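Local atomic coordinates of putative cobalamin synthesis related protein (Corynebacterium diphtheriae, PDB entry 2NPN), a protein that binds S-adenosylmethionine and is probably a methyltransferase of cobalamin biosynthesis, possibly a precorrin-6A synthase (deacetylating). Residues 22-25 with 26-30; 47-50 with 51-54; 92-95 with 96-99; 125-129 with 130-134. One frame throughout, in Å; residues are numbered along the deposited sequence. Where two conformers were deposited one is given.

Interaction 1: 22-25 with 26-30; sequences AISG and LRHAQ
With CG2 of Ile23 trans to the backbone N and CG of Arg27 trans to the carbonyl carbon (chi1 -65°), the two side chains run alongside each other, pointing the same way, one helical turn apart. CG2 of Ile23 rests 4.0 Å from CD of Arg27, so only the aliphatic part of the arginine meets the isoleucine; a bend at chi3 carries the exposed guanidinium away from the turn. On the buried side, the CG of Leu26 lies 3.3 Å from Ala22 O. The same carbonyl accepts the amide of Leu26, with 2.9 Å from N to O, and Arg27 N binds Ile23 O at 3.0 Å. Toward the end of the helix the bonding frays: His28 N keeps Ser24 O at 3.0 Å but also reaches Gly25 O weakly, and the bond from Ala29 N to Gly25 O is weak. Residue types follow the sides of the helix. Small Ala22 fits against Ile8, branched Leu26 fills the space against Ile8 and Leu108, and Ser24 and Arg27 take more open positions. This is the closing turn of helix 20-28, the helical link of a beta-alpha-beta crossover from strand 3-9 to strand 31-35 in the parallel sheet of a tetrapyrrole methylase.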
ATOM      1  N   ALA A  22       6.661 -14.356  -3.156  1.00 10.72           N
ATOM      2  CA  ALA A  22       5.294 -13.929  -3.528  1.00 10.72           C
ATOM      3  C   ALA A  22       4.775 -14.741  -4.701  1.00 11.65           C
ATOM      4  O   ALA A  22       3.649 -15.239  -4.669  1.00 12.36           O
ATOM      5  CB  ALA A  22       5.270 -12.459  -3.886  1.00 10.57           C
ATOM      6  N   ILE A  23       5.631 -14.952  -5.700  1.00 11.98           N
ATOM      7  CA  ILE A  23       5.240 -15.684  -6.889  1.00 12.54           C
ATOM      8  C   ILE A  23       4.910 -17.136  -6.500  1.00 11.39           C
ATOM      9  O   ILE A  23       3.908 -17.674  -6.975  1.00 11.64           O
ATOM     10  CB  ILE A  23       6.325 -15.625  -7.993  1.00 12.86           C
ATOM     11  CG1 ILE A  23       6.445 -14.183  -8.530  1.00 13.15           C
ATOM     12  CG2 ILE A  23       5.998 -16.627  -9.106  1.00 13.97           C
ATOM     13  CD1 ILE A  23       7.741 -13.950  -9.264  1.00 13.48           C
ATOM     14  N   SER A  24       5.723 -17.750  -5.647  0.50 11.69           N
ATOM     15  CA  SER A  24       5.436 -19.105  -5.190  0.50 11.74           C
ATOM     16  C   SER A  24       4.098 -19.176  -4.456  0.50 11.60           C
ATOM     17  O   SER A  24       3.309 -20.089  -4.665  0.50 11.50           O
ATOM     18  CB  SER A  24       6.539 -19.631  -4.282  0.50 11.57           C
ATOM     19  OG  SER A  24       6.362 -21.017  -4.062  0.50  9.87           O
ATOM     20  N   GLY A  25       3.827 -18.192  -3.601  1.00 12.32           N
ATOM     21  CA  GLY A  25       2.575 -18.175  -2.896  1.00 12.51           C
ATOM     22  C   GLY A  25       1.387 -18.058  -3.849  1.00 12.06           C
ATOM     23  O   GLY A  25       0.394 -18.762  -3.714  1.00 13.69           O
ATOM     24  N   LEU A  26       1.497 -17.188  -4.845  1.00 12.37           N
ATOM     25  CA  LEU A  26       0.428 -16.987  -5.817  1.00 11.89           C
ATOM     26  C   LEU A  26       0.155 -18.280  -6.601  1.00 11.45           C
ATOM     27  O   LEU A  26      -0.986 -18.639  -6.846  1.00 11.38           O
ATOM     28  CB  LEU A  26       0.793 -15.856  -6.782  1.00 13.56           C
ATOM     29  CG  LEU A  26       0.768 -14.449  -6.171  1.00 15.32           C
ATOM     30  CD1 LEU A  26       1.486 -13.477  -7.139  1.00 18.51           C
ATOM     31  CD2 LEU A  26      -0.673 -14.017  -5.903  1.00 20.14           C
ATOM     32  N   ARG A  27       1.238 -18.932  -7.019  1.00 10.27           N
ATOM     33  CA  ARG A  27       1.120 -20.151  -7.814  1.00 10.46           C
ATOM     34  C   ARG A  27       0.576 -21.340  -7.061  1.00 10.55           C
ATOM     35  O   ARG A  27      -0.017 -22.222  -7.688  1.00  9.97           O
ATOM     36  CB  ARG A  27       2.444 -20.517  -8.429  1.00  9.81           C
ATOM     37  CG  ARG A  27       2.902 -19.493  -9.426  1.00 13.26           C
ATOM     38  CD  ARG A  27       4.039 -19.983 -10.231  1.00 17.65           C
ATOM     39  NE  ARG A  27       3.601 -20.960 -11.223  1.00 19.36           N
ATOM     40  CZ  ARG A  27       4.415 -21.678 -11.992  1.00 22.31           C
ATOM     41  NH1 ARG A  27       5.732 -21.554 -11.885  1.00 26.63           N
ATOM     42  NH2 ARG A  27       3.924 -22.532 -12.856  1.00 22.81           N
ATOM     43  N   HIS A  28       0.791 -21.370  -5.749  1.00 10.53           N
ATOM     44  CA  HIS A  28       0.242 -22.436  -4.923  1.00 12.65           C
ATOM     45  C   HIS A  28      -1.167 -22.166  -4.355  1.00 12.76           C
ATOM     46  O   HIS A  28      -1.811 -23.103  -3.889  1.00 15.12           O
ATOM     47  CB  HIS A  28       1.266 -22.787  -3.827  1.00 12.14           C
ATOM     48  CG  HIS A  28       2.504 -23.435  -4.371  1.00 12.21           C
ATOM     49  ND1 HIS A  28       2.636 -24.800  -4.522  1.00 14.65           N
ATOM     50  CD2 HIS A  28       3.659 -22.898  -4.826  1.00 11.66           C
ATOM     51  CE1 HIS A  28       3.823 -25.063  -5.043  1.00 11.41           C
ATOM     52  NE2 HIS A  28       4.466 -23.928  -5.225  1.00 16.11           N
ATOM     53  N   ALA A  29      -1.675 -20.950  -4.465  1.00 13.21           N
ATOM     54  CA  ALA A  29      -3.013 -20.654  -3.955  1.00 14.27           C
ATOM     55  C   ALA A  29      -4.067 -21.246  -4.851  1.00 14.97           C
ATOM     56  O   ALA A  29      -4.024 -21.106  -6.069  1.00 16.43           O
ATOM     57  CB  ALA A  29      -3.254 -19.176  -3.812  1.00 14.13           C
ATOM     58  N   GLN A  30      -5.020 -21.900  -4.211  1.00 15.92           N
ATOM     59  CA  GLN A  30      -6.202 -22.431  -4.876  1.00 15.08           C
ATOM     60  C   GLN A  30      -7.333 -21.392  -5.008  1.00 14.99           C
ATOM     61  O   GLN A  30      -8.330 -21.631  -5.722  1.00 14.93           O
ATOM     62  CB  GLN A  30      -6.690 -23.634  -4.114  1.00 16.49           C
ATOM     63  CG  GLN A  30      -5.898 -24.876  -4.437  1.00 18.63           C
ATOM     64  CD  GLN A  30      -5.515 -25.660  -3.195  1.00 20.75           C
ATOM     65  OE1 GLN A  30      -5.456 -25.106  -2.093  1.00 23.81           O
ATOM     66  NE2 GLN A  30      -5.224 -26.939  -3.369  1.00 23.24           N
TER

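Interaction 2: 47-50 with 51-54; sequences LRQK and IVDT
Regular helical backbone bonds join the two segments, from Ile51 N to Leu47 O, from Val52 N to Arg48 O and from Asp53 N to Gln49 O, the last 2.7 Å long. The next carbonyl, Lys50 O, is gripped twice by one residue. Thr54 N binds it at 3.1 Å, and the hydroxyl OG1 donates to it at 2.8 Å, the two donors arriving from opposite faces of the carbonyl plane. The threonine hydroxyl can do this because chi1 of -59° sets OG1 beside its own backbone N, folding it back over the preceding turn; the exposed threonine thus satisfies its hydroxyl within the helix. Also on the solvent side, Gln49 and Asp53 lean across one another a turn apart, and CG of Gln49 comes within 3.6 Å of OD2 of Asp53. Ile51 and Val52 give the buried side branched apolar surface: Ile51 meets Leu18 and Leu26, and Val52 meets Ile32, Ile61 and Leu108 of the sheet. Arg48, although buried, has its charge answered by a salt bridge to Asp36, while its side chain touches Ala34 and Ala63. The arrangement is that of an amphipathic helix, 42-55, which links strand 31-35 to strand 61-64 and packs on the parallel sheet of an alpha/beta fold, with the Leu47 side chain about 7 Å from the bound S-adenosylmethionine.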
ATOM      1  N   LEU A  47      -3.696  -3.473 -13.172  1.00 17.98           N
ATOM      2  CA  LEU A  47      -2.320  -3.851 -12.812  1.00 18.78           C
ATOM      3  C   LEU A  47      -2.321  -5.122 -11.998  1.00 17.28           C
ATOM      4  O   LEU A  47      -1.496  -6.008 -12.184  1.00 17.74           O
ATOM      5  CB  LEU A  47      -1.621  -2.754 -11.998  1.00 19.36           C
ATOM      6  CG  LEU A  47      -1.114  -1.519 -12.711  1.00 22.69           C
ATOM      7  CD1 LEU A  47      -0.488  -0.636 -11.657  1.00 26.01           C
ATOM      8  CD2 LEU A  47      -0.128  -1.879 -13.823  1.00 26.01           C
ATOM      9  N   ARG A  48      -3.261  -5.215 -11.074  1.00 16.96           N
ATOM     10  CA  ARG A  48      -3.331  -6.364 -10.208  1.00 16.92           C
ATOM     11  C   ARG A  48      -3.686  -7.621 -11.001  1.00 17.40           C
ATOM     12  O   ARG A  48      -3.121  -8.690 -10.790  1.00 17.71           O
ATOM     13  CB  ARG A  48      -4.348  -6.119  -9.102  1.00 17.49           C
ATOM     14  CG  ARG A  48      -4.338  -7.230  -8.101  1.00 19.08           C
ATOM     15  CD  ARG A  48      -5.093  -6.845  -6.884  1.00 19.16           C
ATOM     16  NE  ARG A  48      -6.498  -6.710  -7.160  1.00 20.84           N
ATOM     17  CZ  ARG A  48      -7.331  -6.024  -6.411  1.00 20.71           C
ATOM     18  NH1 ARG A  48      -6.898  -5.388  -5.305  1.00 20.25           N
ATOM     19  NH2 ARG A  48      -8.600  -5.992  -6.764  1.00 21.17           N
ATOM     20  N   GLN A  49      -4.648  -7.477 -11.921  1.00 16.87           N
ATOM     21  CA  GLN A  49      -5.035  -8.602 -12.781  1.00 17.68           C
ATOM     22  C   GLN A  49      -3.866  -9.047 -13.659  1.00 17.66           C
ATOM     23  O   GLN A  49      -3.691 -10.246 -13.897  1.00 18.74           O
ATOM     24  CB  GLN A  49      -6.252  -8.209 -13.620  1.00 18.94           C
ATOM     25  CG  GLN A  49      -6.840  -9.345 -14.461  1.00 20.47           C
ATOM     26  CD  GLN A  49      -7.361 -10.494 -13.596  1.00 27.39           C
ATOM     27  OE1 GLN A  49      -6.732 -11.559 -13.487  1.00 29.14           O
ATOM     28  NE2 GLN A  49      -8.513 -10.263 -12.950  1.00 30.13           N
ATOM     29  N   LYS A  50      -3.060  -8.087 -14.120  1.00 17.89           N
ATOM     30  CA  LYS A  50      -1.872  -8.370 -14.940  1.00 18.44           C
ATOM     31  C   LYS A  50      -0.845  -9.192 -14.154  1.00 18.13           C
ATOM     32  O   LYS A  50      -0.234 -10.102 -14.688  1.00 18.05           O
ATOM     33  CB  LYS A  50      -1.232  -7.064 -15.439  1.00 18.11           C
ATOM     34  CG  LYS A  50      -0.076  -7.206 -16.427  1.00 20.70           C
ATOM     35  CD  LYS A  50       0.473  -5.812 -16.882  1.00 22.56           C
ATOM     36  CE  LYS A  50       1.527  -5.272 -15.885  1.00 25.38           C
ATOM     37  NZ  LYS A  50       1.539  -3.778 -15.600  1.00 27.13           N
ATOM     38  N   ILE A  51      -0.685  -8.884 -12.877  1.00 19.32           N
ATOM     39  CA  ILE A  51       0.223  -9.672 -12.017  1.00 19.68           C
ATOM     40  C   ILE A  51      -0.225 -11.124 -11.869  1.00 20.84           C
ATOM     41  O   ILE A  51       0.564 -12.076 -12.076  1.00 20.68           O
ATOM     42  CB  ILE A  51       0.316  -9.026 -10.638  1.00 19.87           C
ATOM     43  CG1 ILE A  51       1.126  -7.746 -10.743  1.00 18.83           C
ATOM     44  CG2 ILE A  51       0.927 -10.000  -9.606  1.00 20.21           C
ATOM     45  CD1 ILE A  51       1.122  -6.931  -9.469  1.00 20.11           C
ATOM     46  N   VAL A  52      -1.508 -11.291 -11.574  1.00 22.10           N
ATOM     47  CA  VAL A  52      -2.146 -12.599 -11.435  1.00 22.90           C
ATOM     48  C   VAL A  52      -2.179 -13.384 -12.770  1.00 22.78           C
ATOM     49  O   VAL A  52      -1.923 -14.595 -12.772  1.00 23.97           O
ATOM     50  CB  VAL A  52      -3.584 -12.460 -10.836  1.00 23.72           C
ATOM     51  CG1 VAL A  52      -4.380 -13.781 -10.957  1.00 25.04           C
ATOM     52  CG2 VAL A  52      -3.475 -12.014  -9.381  1.00 22.62           C
ATOM     53  N   ASP A  53      -2.478 -12.700 -13.881  1.00 22.88           N
ATOM     54  CA  ASP A  53      -2.467 -13.308 -15.227  1.00 22.43           C
ATOM     55  C   ASP A  53      -1.097 -13.872 -15.565  1.00 22.21           C
ATOM     56  O   ASP A  53      -0.978 -14.921 -16.242  1.00 20.78           O
ATOM     57  CB  ASP A  53      -2.878 -12.292 -16.302  1.00 22.26           C
ATOM     58  CG  ASP A  53      -4.381 -12.036 -16.324  1.00 24.17           C
ATOM     59  OD1 ASP A  53      -5.106 -12.832 -15.699  1.00 30.05           O
ATOM     60  OD2 ASP A  53      -4.841 -11.066 -16.978  1.00 26.68           O
ATOM     61  N   THR A  54      -0.061 -13.178 -15.115  1.00 22.21           N
ATOM     62  CA  THR A  54       1.299 -13.586 -15.409  1.00 22.64           C
ATOM     63  C   THR A  54       1.744 -14.770 -14.562  1.00 22.96           C
ATOM     64  O   THR A  54       2.362 -15.695 -15.084  1.00 22.83           O
ATOM     65  CB  THR A  54       2.289 -12.444 -15.176  1.00 22.69           C
ATOM     66  OG1 THR A  54       1.935 -11.342 -16.000  1.00 23.28           O
ATOM     67  CG2 THR A  54       3.727 -12.903 -15.507  1.00 23.13           C
TER

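Interaction 3: 92-95 with 96-99; sequences ASTI and RERT
Ile95 O receives the hydroxyl of Thr99 in a short hydrogen bond, 2.6 Å from OG1 to O, where helix 78-98 of this alpha/beta methylase domain ends. The donor stands above the carbonyl plane, 36° out of it. Chi1 of Thr99 is 65°, which holds OG1 between backbone N and carbonyl carbon, the crowded position, and turns it back toward the helix; Thr99 N and Arg98 N add weak bonds to the same oxygen. A threonine suits this place, since its hydroxyl takes up a carbonyl of the last turn just as the backbone leaves helical angles. Further back the bonds are regular, with Arg96 N to Ala92 O, Glu97 N to Ser93 O at 2.9 Å and Arg98 N to Thr94 O. The extended chain of Arg96 brings its guanidinium back past Ala92, whose CB lies 3.8 Å from NH1; its chief polar partner is Glu130, and a water accepting from NH1 in the guanidinium plane donates weakly to OG of Ser93, which has two conformers. Small Ala92 leaves the neighbouring helix 119-130 close access, and Ile95 offers a branched apolar surface to Met126 and Leu132. The aliphatic part of Glu97 runs over Ser93 O, 3.1 Å from CG. Thr94 and Arg98 both touch Tyr62, and they lie side by side with CG2 of Thr94 3.8 Å from CD of Arg98.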
ATOM      1  N   ALA A  92     -15.179 -16.041   5.066  1.00 24.77           N
ATOM      2  CA  ALA A  92     -15.027 -17.393   5.587  1.00 24.41           C
ATOM      3  C   ALA A  92     -15.710 -18.405   4.699  1.00 24.61           C
ATOM      4  O   ALA A  92     -15.137 -19.450   4.417  1.00 24.55           O
ATOM      5  CB  ALA A  92     -15.528 -17.482   7.012  1.00 24.77           C
ATOM      6  N   SER A  93     -16.917 -18.078   4.244  0.50 24.26           N
ATOM      7  CA  SER A  93     -17.674 -18.966   3.360  0.50 23.36           C
ATOM      8  C   SER A  93     -16.946 -19.163   2.035  0.50 23.20           C
ATOM      9  O   SER A  93     -16.856 -20.279   1.525  0.50 23.56           O
ATOM     10  CB  SER A  93     -19.075 -18.410   3.104  0.50 24.19           C
ATOM     11  OG  SER A  93     -19.763 -18.211   4.322  0.50 25.61           O
ATOM     12  N   THR A  94     -16.409 -18.071   1.493  1.00 22.42           N
ATOM     13  CA  THR A  94     -15.710 -18.110   0.214  1.00 21.76           C
ATOM     14  C   THR A  94     -14.470 -18.998   0.316  1.00 20.42           C
ATOM     15  O   THR A  94     -14.194 -19.815  -0.572  1.00 20.19           O
ATOM     16  CB  THR A  94     -15.337 -16.708  -0.274  1.00 21.77           C
ATOM     17  OG1 THR A  94     -16.542 -15.963  -0.523  1.00 25.70           O
ATOM     18  CG2 THR A  94     -14.574 -16.766  -1.576  1.00 22.76           C
ATOM     19  N   ILE A  95     -13.739 -18.842   1.419  1.00 16.36           N
ATOM     20  CA  ILE A  95     -12.517 -19.625   1.650  1.00 15.79           C
ATOM     21  C   ILE A  95     -12.838 -21.115   1.743  1.00 15.38           C
ATOM     22  O   ILE A  95     -12.201 -21.953   1.107  1.00 14.93           O
ATOM     23  CB  ILE A  95     -11.779 -19.120   2.903  1.00 14.75           C
ATOM     24  CG1 ILE A  95     -11.186 -17.729   2.603  1.00 13.14           C
ATOM     25  CG2 ILE A  95     -10.644 -20.082   3.318  1.00 15.11           C
ATOM     26  CD1 ILE A  95     -10.628 -17.015   3.837  1.00 14.16           C
ATOM     27  N   ARG A  96     -13.851 -21.449   2.522  1.00 14.15           N
ATOM     28  CA  ARG A  96     -14.224 -22.857   2.696  1.00 15.49           C
ATOM     29  C   ARG A  96     -14.757 -23.472   1.416  1.00 14.90           C
ATOM     30  O   ARG A  96     -14.567 -24.676   1.189  1.00 15.67           O
ATOM     31  CB  ARG A  96     -15.219 -23.010   3.841  1.00 15.46           C
ATOM     32  CG  ARG A  96     -14.669 -22.613   5.204  1.00 15.60           C
ATOM     33  CD  ARG A  96     -15.661 -22.919   6.271  1.00 18.37           C
ATOM     34  NE  ARG A  96     -15.115 -22.766   7.620  1.00 19.80           N
ATOM     35  CZ  ARG A  96     -15.518 -21.873   8.525  1.00 19.44           C
ATOM     36  NH1 ARG A  96     -16.478 -20.995   8.263  1.00 21.70           N
ATOM     37  NH2 ARG A  96     -14.956 -21.868   9.717  1.00 19.09           N
ATOM     38  N   GLU A  97     -15.437 -22.677   0.589  1.00 14.65           N
ATOM     39  CA  GLU A  97     -15.993 -23.179  -0.695  1.00 14.81           C
ATOM     40  C   GLU A  97     -14.895 -23.403  -1.715  1.00 14.30           C
ATOM     41  O   GLU A  97     -14.970 -24.370  -2.475  1.00 14.28           O
ATOM     42  CB  GLU A  97     -16.991 -22.201  -1.325  1.00 14.63           C
ATOM     43  CG  GLU A  97     -18.285 -22.082  -0.570  1.00 16.57           C
ATOM     44  CD  GLU A  97     -19.042 -20.768  -0.827  1.00 18.88           C
ATOM     45  OE1 GLU A  97     -18.515 -19.846  -1.503  1.00 25.81           O
ATOM     46  OE2 GLU A  97     -20.201 -20.660  -0.336  1.00 25.81           O
ATOM     47  N   ARG A  98     -13.903 -22.513  -1.751  1.00 13.38           N
ATOM     48  CA  ARG A  98     -12.950 -22.481  -2.867  1.00 14.21           C
ATOM     49  C   ARG A  98     -11.641 -23.156  -2.575  1.00 13.69           C
ATOM     50  O   ARG A  98     -10.772 -23.219  -3.448  1.00 15.86           O
ATOM     51  CB  ARG A  98     -12.694 -21.050  -3.358  1.00 13.41           C
ATOM     52  CG  ARG A  98     -13.852 -20.384  -3.999  1.00 16.15           C
ATOM     53  CD  ARG A  98     -13.477 -18.995  -4.458  1.00 16.70           C
ATOM     54  NE  ARG A  98     -14.591 -18.389  -5.157  1.00 18.91           N
ATOM     55  CZ  ARG A  98     -14.500 -17.411  -6.054  1.00 20.60           C
ATOM     56  NH1 ARG A  98     -13.337 -16.869  -6.387  1.00 21.98           N
ATOM     57  NH2 ARG A  98     -15.621 -16.961  -6.619  1.00 22.43           N
ATOM     58  N   THR A  99     -11.455 -23.627  -1.345  1.00 13.33           N
ATOM     59  CA  THR A  99     -10.232 -24.351  -0.998  1.00 13.12           C
ATOM     60  C   THR A  99     -10.608 -25.548  -0.137  1.00 13.05           C
ATOM     61  O   THR A  99     -11.489 -25.453   0.710  1.00 14.00           O
ATOM     62  CB  THR A  99      -9.240 -23.443  -0.237  1.00 13.52           C
ATOM     63  OG1 THR A  99      -9.812 -23.064   1.015  1.00 12.81           O
ATOM     64  CG2 THR A  99      -8.939 -22.146  -1.052  1.00 15.06           C
TER
HETATM   65  O   HOH W   1     -18.693 -20.748   6.184  1.00 52.46           O

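Interaction 4: 125-129 with 130-134; sequences HMRNL and EDLHA
Glu130 N donates to Met126 O, 2.9 Å away, near the end of helix 119-130. Beyond it Leu132 N turns back five residues to Arg127 O, 3.0 Å away, in the carbonyl plane and on a lone pair. Between the two, Asp131 has positive phi (52°), and this together with the five-residue bond resembles a Schellman ending, supplying a donor to a carbonyl of the final turn. Aspartate is one of the non-glycine residues that tolerate such angles, and here its side chain is exposed. Of the polar side chains, Arg127 has its chief partner in a salt bridge from NH1 to Glu124. Its NH2 also approaches Ala134 O at the guanidinium edge, but that bond is weak and the arginine has two conformers, so it is doubtful. Glu130 OE1 has a weak hydrogen bond to His89 ND1, and the backbone oxygen of Glu130 is taken by NH2 of Arg96. The apolar part of the turn closes on Leu132, whose CD2 meets SE of Met126, a selenomethionine, at 3.9 Å. Chi1 of -179° and a bend at chi2 swing that selenium toward the leucine, and the two side chains pass at a slant. The turn lies against helix 78-98, where Leu129 touches Ala88, while Leu132 and Ala134 rest on Ile5 of strand 3-9 as the chain enters strand 134-139.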
ATOM      1  N   HIS A 125      -9.684 -10.839  12.686  1.00 21.21           N
ATOM      2  CA  HIS A 125     -11.051 -10.666  13.170  1.00 21.38           C
ATOM      3  C   HIS A 125     -11.936 -11.753  12.585  1.00 20.91           C
ATOM      4  O   HIS A 125     -12.714 -12.379  13.312  1.00 21.27           O
ATOM      5  CB  HIS A 125     -11.603  -9.278  12.801  1.00 22.35           C
ATOM      6  CG  HIS A 125     -12.992  -9.032  13.306  1.00 23.76           C
ATOM      7  ND1 HIS A 125     -13.249  -8.512  14.556  1.00 26.57           N
ATOM      8  CD2 HIS A 125     -14.200  -9.255  12.735  1.00 27.04           C
ATOM      9  CE1 HIS A 125     -14.558  -8.421  14.732  1.00 28.33           C
ATOM     10  NE2 HIS A 125     -15.156  -8.874  13.643  1.00 28.15           N
HETATM   11  N   MSE A 126     -11.826 -11.944  11.275  1.00 19.58           N
HETATM   12  CA  MSE A 126     -12.658 -12.900  10.544  1.00 20.89           C
HETATM   13  C   MSE A 126     -12.457 -14.329  11.066  1.00 20.53           C
HETATM   14  O   MSE A 126     -13.435 -15.053  11.323  1.00 20.26           O
HETATM   15  CB  MSE A 126     -12.361 -12.808   9.052  1.00 20.60           C
HETATM   16  CG  MSE A 126     -13.181 -13.737   8.211  1.00 21.12           C
HETATM   17 SE   MSE A 126     -12.306 -15.460   7.982  0.70 23.35          SE
HETATM   18  CE  MSE A 126     -10.748 -14.923   6.928  1.00 23.72           C
ATOM     19  N   ARG A 127     -11.201 -14.718  11.256  1.00 20.81           N
ATOM     20  CA  ARG A 127     -10.886 -16.050  11.765  0.50 21.72           C
ATOM     21  C   ARG A 127     -11.527 -16.288  13.128  1.00 21.53           C
ATOM     22  O   ARG A 127     -12.063 -17.370  13.389  1.00 21.06           O
ATOM     23  CB  ARG A 127      -9.386 -16.244  11.909  0.50 21.56           C
ATOM     24  CG  ARG A 127      -8.644 -16.593  10.633  0.50 22.81           C
ATOM     25  CD  ARG A 127      -7.248 -17.113  10.971  0.50 23.63           C
ATOM     26  NE  ARG A 127      -6.597 -16.291  11.987  0.50 24.75           N
ATOM     27  CZ  ARG A 127      -5.570 -16.668  12.747  0.50 25.12           C
ATOM     28  NH1 ARG A 127      -5.063 -15.810  13.631  0.50 26.11           N
ATOM     29  NH2 ARG A 127      -5.025 -17.872  12.625  0.50 25.82           N
ATOM     30  N   ASN A 128     -11.449 -15.289  14.005  1.00 21.45           N
ATOM     31  CA  ASN A 128     -12.052 -15.417  15.344  1.00 22.33           C
ATOM     32  C   ASN A 128     -13.576 -15.515  15.330  1.00 22.12           C
ATOM     33  O   ASN A 128     -14.165 -16.288  16.084  1.00 22.56           O
ATOM     34  CB  ASN A 128     -11.649 -14.248  16.242  1.00 23.14           C
ATOM     35  CG  ASN A 128     -10.185 -14.305  16.649  1.00 26.57           C
ATOM     36  OD1 ASN A 128      -9.625 -15.398  16.805  1.00 31.74           O
ATOM     37  ND2 ASN A 128      -9.561 -13.132  16.838  1.00 29.01           N
ATOM     38  N   LEU A 129     -14.205 -14.696  14.500  1.00 22.10           N
ATOM     39  CA  LEU A 129     -15.659 -14.603  14.450  1.00 21.84           C
ATOM     40  C   LEU A 129     -16.275 -15.816  13.753  1.00 21.40           C
ATOM     41  O   LEU A 129     -17.336 -16.282  14.138  1.00 20.44           O
ATOM     42  CB  LEU A 129     -16.051 -13.336  13.700  1.00 22.03           C
ATOM     43  CG  LEU A 129     -17.520 -12.989  13.510  1.00 22.85           C
ATOM     44  CD1 LEU A 129     -18.234 -12.938  14.849  1.00 23.73           C
ATOM     45  CD2 LEU A 129     -17.603 -11.655  12.772  1.00 23.38           C
ATOM     46  N   GLU A 130     -15.590 -16.324  12.735  1.00 20.71           N
ATOM     47  CA  GLU A 130     -16.112 -17.415  11.902  1.00 21.46           C
ATOM     48  C   GLU A 130     -15.489 -18.758  12.243  1.00 20.69           C
ATOM     49  O   GLU A 130     -15.793 -19.758  11.593  1.00 20.31           O
ATOM     50  CB  GLU A 130     -15.865 -17.095  10.430  1.00 21.47           C
ATOM     51  CG  GLU A 130     -16.567 -15.828   9.950  1.00 24.60           C
ATOM     52  CD  GLU A 130     -18.077 -15.849  10.152  1.00 26.67           C
ATOM     53  OE1 GLU A 130     -18.739 -16.855   9.793  1.00 28.05           O
ATOM     54  OE2 GLU A 130     -18.611 -14.842  10.669  1.00 31.09           O
ATOM     55  N   ASP A 131     -14.647 -18.779  13.277  1.00 21.01           N
ATOM     56  CA  ASP A 131     -13.969 -19.996  13.725  1.00 21.74           C
ATOM     57  C   ASP A 131     -13.257 -20.689  12.551  1.00 21.90           C
ATOM     58  O   ASP A 131     -13.395 -21.897  12.339  1.00 21.86           O
ATOM     59  CB  ASP A 131     -14.967 -20.927  14.434  1.00 22.25           C
ATOM     60  CG  ASP A 131     -14.344 -21.674  15.591  1.00 23.68           C
ATOM     61  OD1 ASP A 131     -13.264 -21.258  16.067  1.00 27.77           O
ATOM     62  OD2 ASP A 131     -14.935 -22.677  16.039  1.00 27.74           O
ATOM     63  N   LEU A 132     -12.504 -19.894  11.785  1.00 22.44           N
ATOM     64  CA  LEU A 132     -11.747 -20.400  10.640  1.00 22.77           C
ATOM     65  C   LEU A 132     -10.321 -20.749  11.069  1.00 22.80           C
ATOM     66  O   LEU A 132      -9.494 -19.856  11.364  1.00 23.73           O
ATOM     67  CB  LEU A 132     -11.709 -19.410   9.477  1.00 23.05           C
ATOM     68  CG  LEU A 132     -11.120 -19.956   8.160  1.00 23.05           C
ATOM     69  CD1 LEU A 132     -12.150 -20.736   7.356  1.00 24.20           C
ATOM     70  CD2 LEU A 132     -10.526 -18.823   7.345  1.00 23.71           C
ATOM     71  N   HIS A 133     -10.070 -22.053  11.092  1.00 22.90           N
ATOM     72  CA  HIS A 133      -8.774 -22.606  11.402  1.00 23.39           C
ATOM     73  C   HIS A 133      -7.836 -22.417  10.216  1.00 21.93           C
ATOM     74  O   HIS A 133      -8.071 -22.950   9.124  1.00 22.58           O
ATOM     75  CB  HIS A 133      -8.920 -24.089  11.747  1.00 23.96           C
ATOM     76  CG  HIS A 133      -9.826 -24.344  12.917  1.00 26.23           C
ATOM     77  ND1 HIS A 133     -11.038 -24.983  12.796  1.00 28.00           N
ATOM     78  CD2 HIS A 133      -9.707 -24.012  14.226  1.00 27.25           C
ATOM     79  CE1 HIS A 133     -11.615 -25.068  13.984  1.00 27.63           C
ATOM     80  NE2 HIS A 133     -10.830 -24.478  14.867  1.00 27.08           N
ATOM     81  N   ALA A 134      -6.778 -21.655  10.433  1.00 20.37           N
ATOM     82  CA  ALA A 134      -5.812 -21.394   9.377  1.00 19.15           C
ATOM     83  C   ALA A 134      -4.443 -21.036   9.947  1.00 18.25           C
ATOM     84  O   ALA A 134      -4.337 -20.501  11.050  1.00 20.20           O
ATOM     85  CB  ALA A 134      -6.298 -20.270   8.497  1.00 18.46           C
TER

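Overall arrangement
From the N terminus the chain meets the four contacts in series, without nesting or crossing. Each is local, so none closes a long loop: interactions 1, 3 and 4 lie at the ends of helices 20-28, 78-98 and 119-130, interaction 2 within helix 42-55. Interactions 1 and 2 meet where Leu26 packs against Ile51, joining two helices that cover the parallel sheet. Interaction 1 also touches interaction 3 through Gln30 and Thr99. Interactions 3 and 4 touch more widely: a probable hydrogen bond from Arg96 NH2 to Glu130 O is the polar link between the two helix ends, with Ala92 beside Glu130 and Arg96 beside Leu132. Interactions 2 and 4 stand farthest apart, centres about 28 Å.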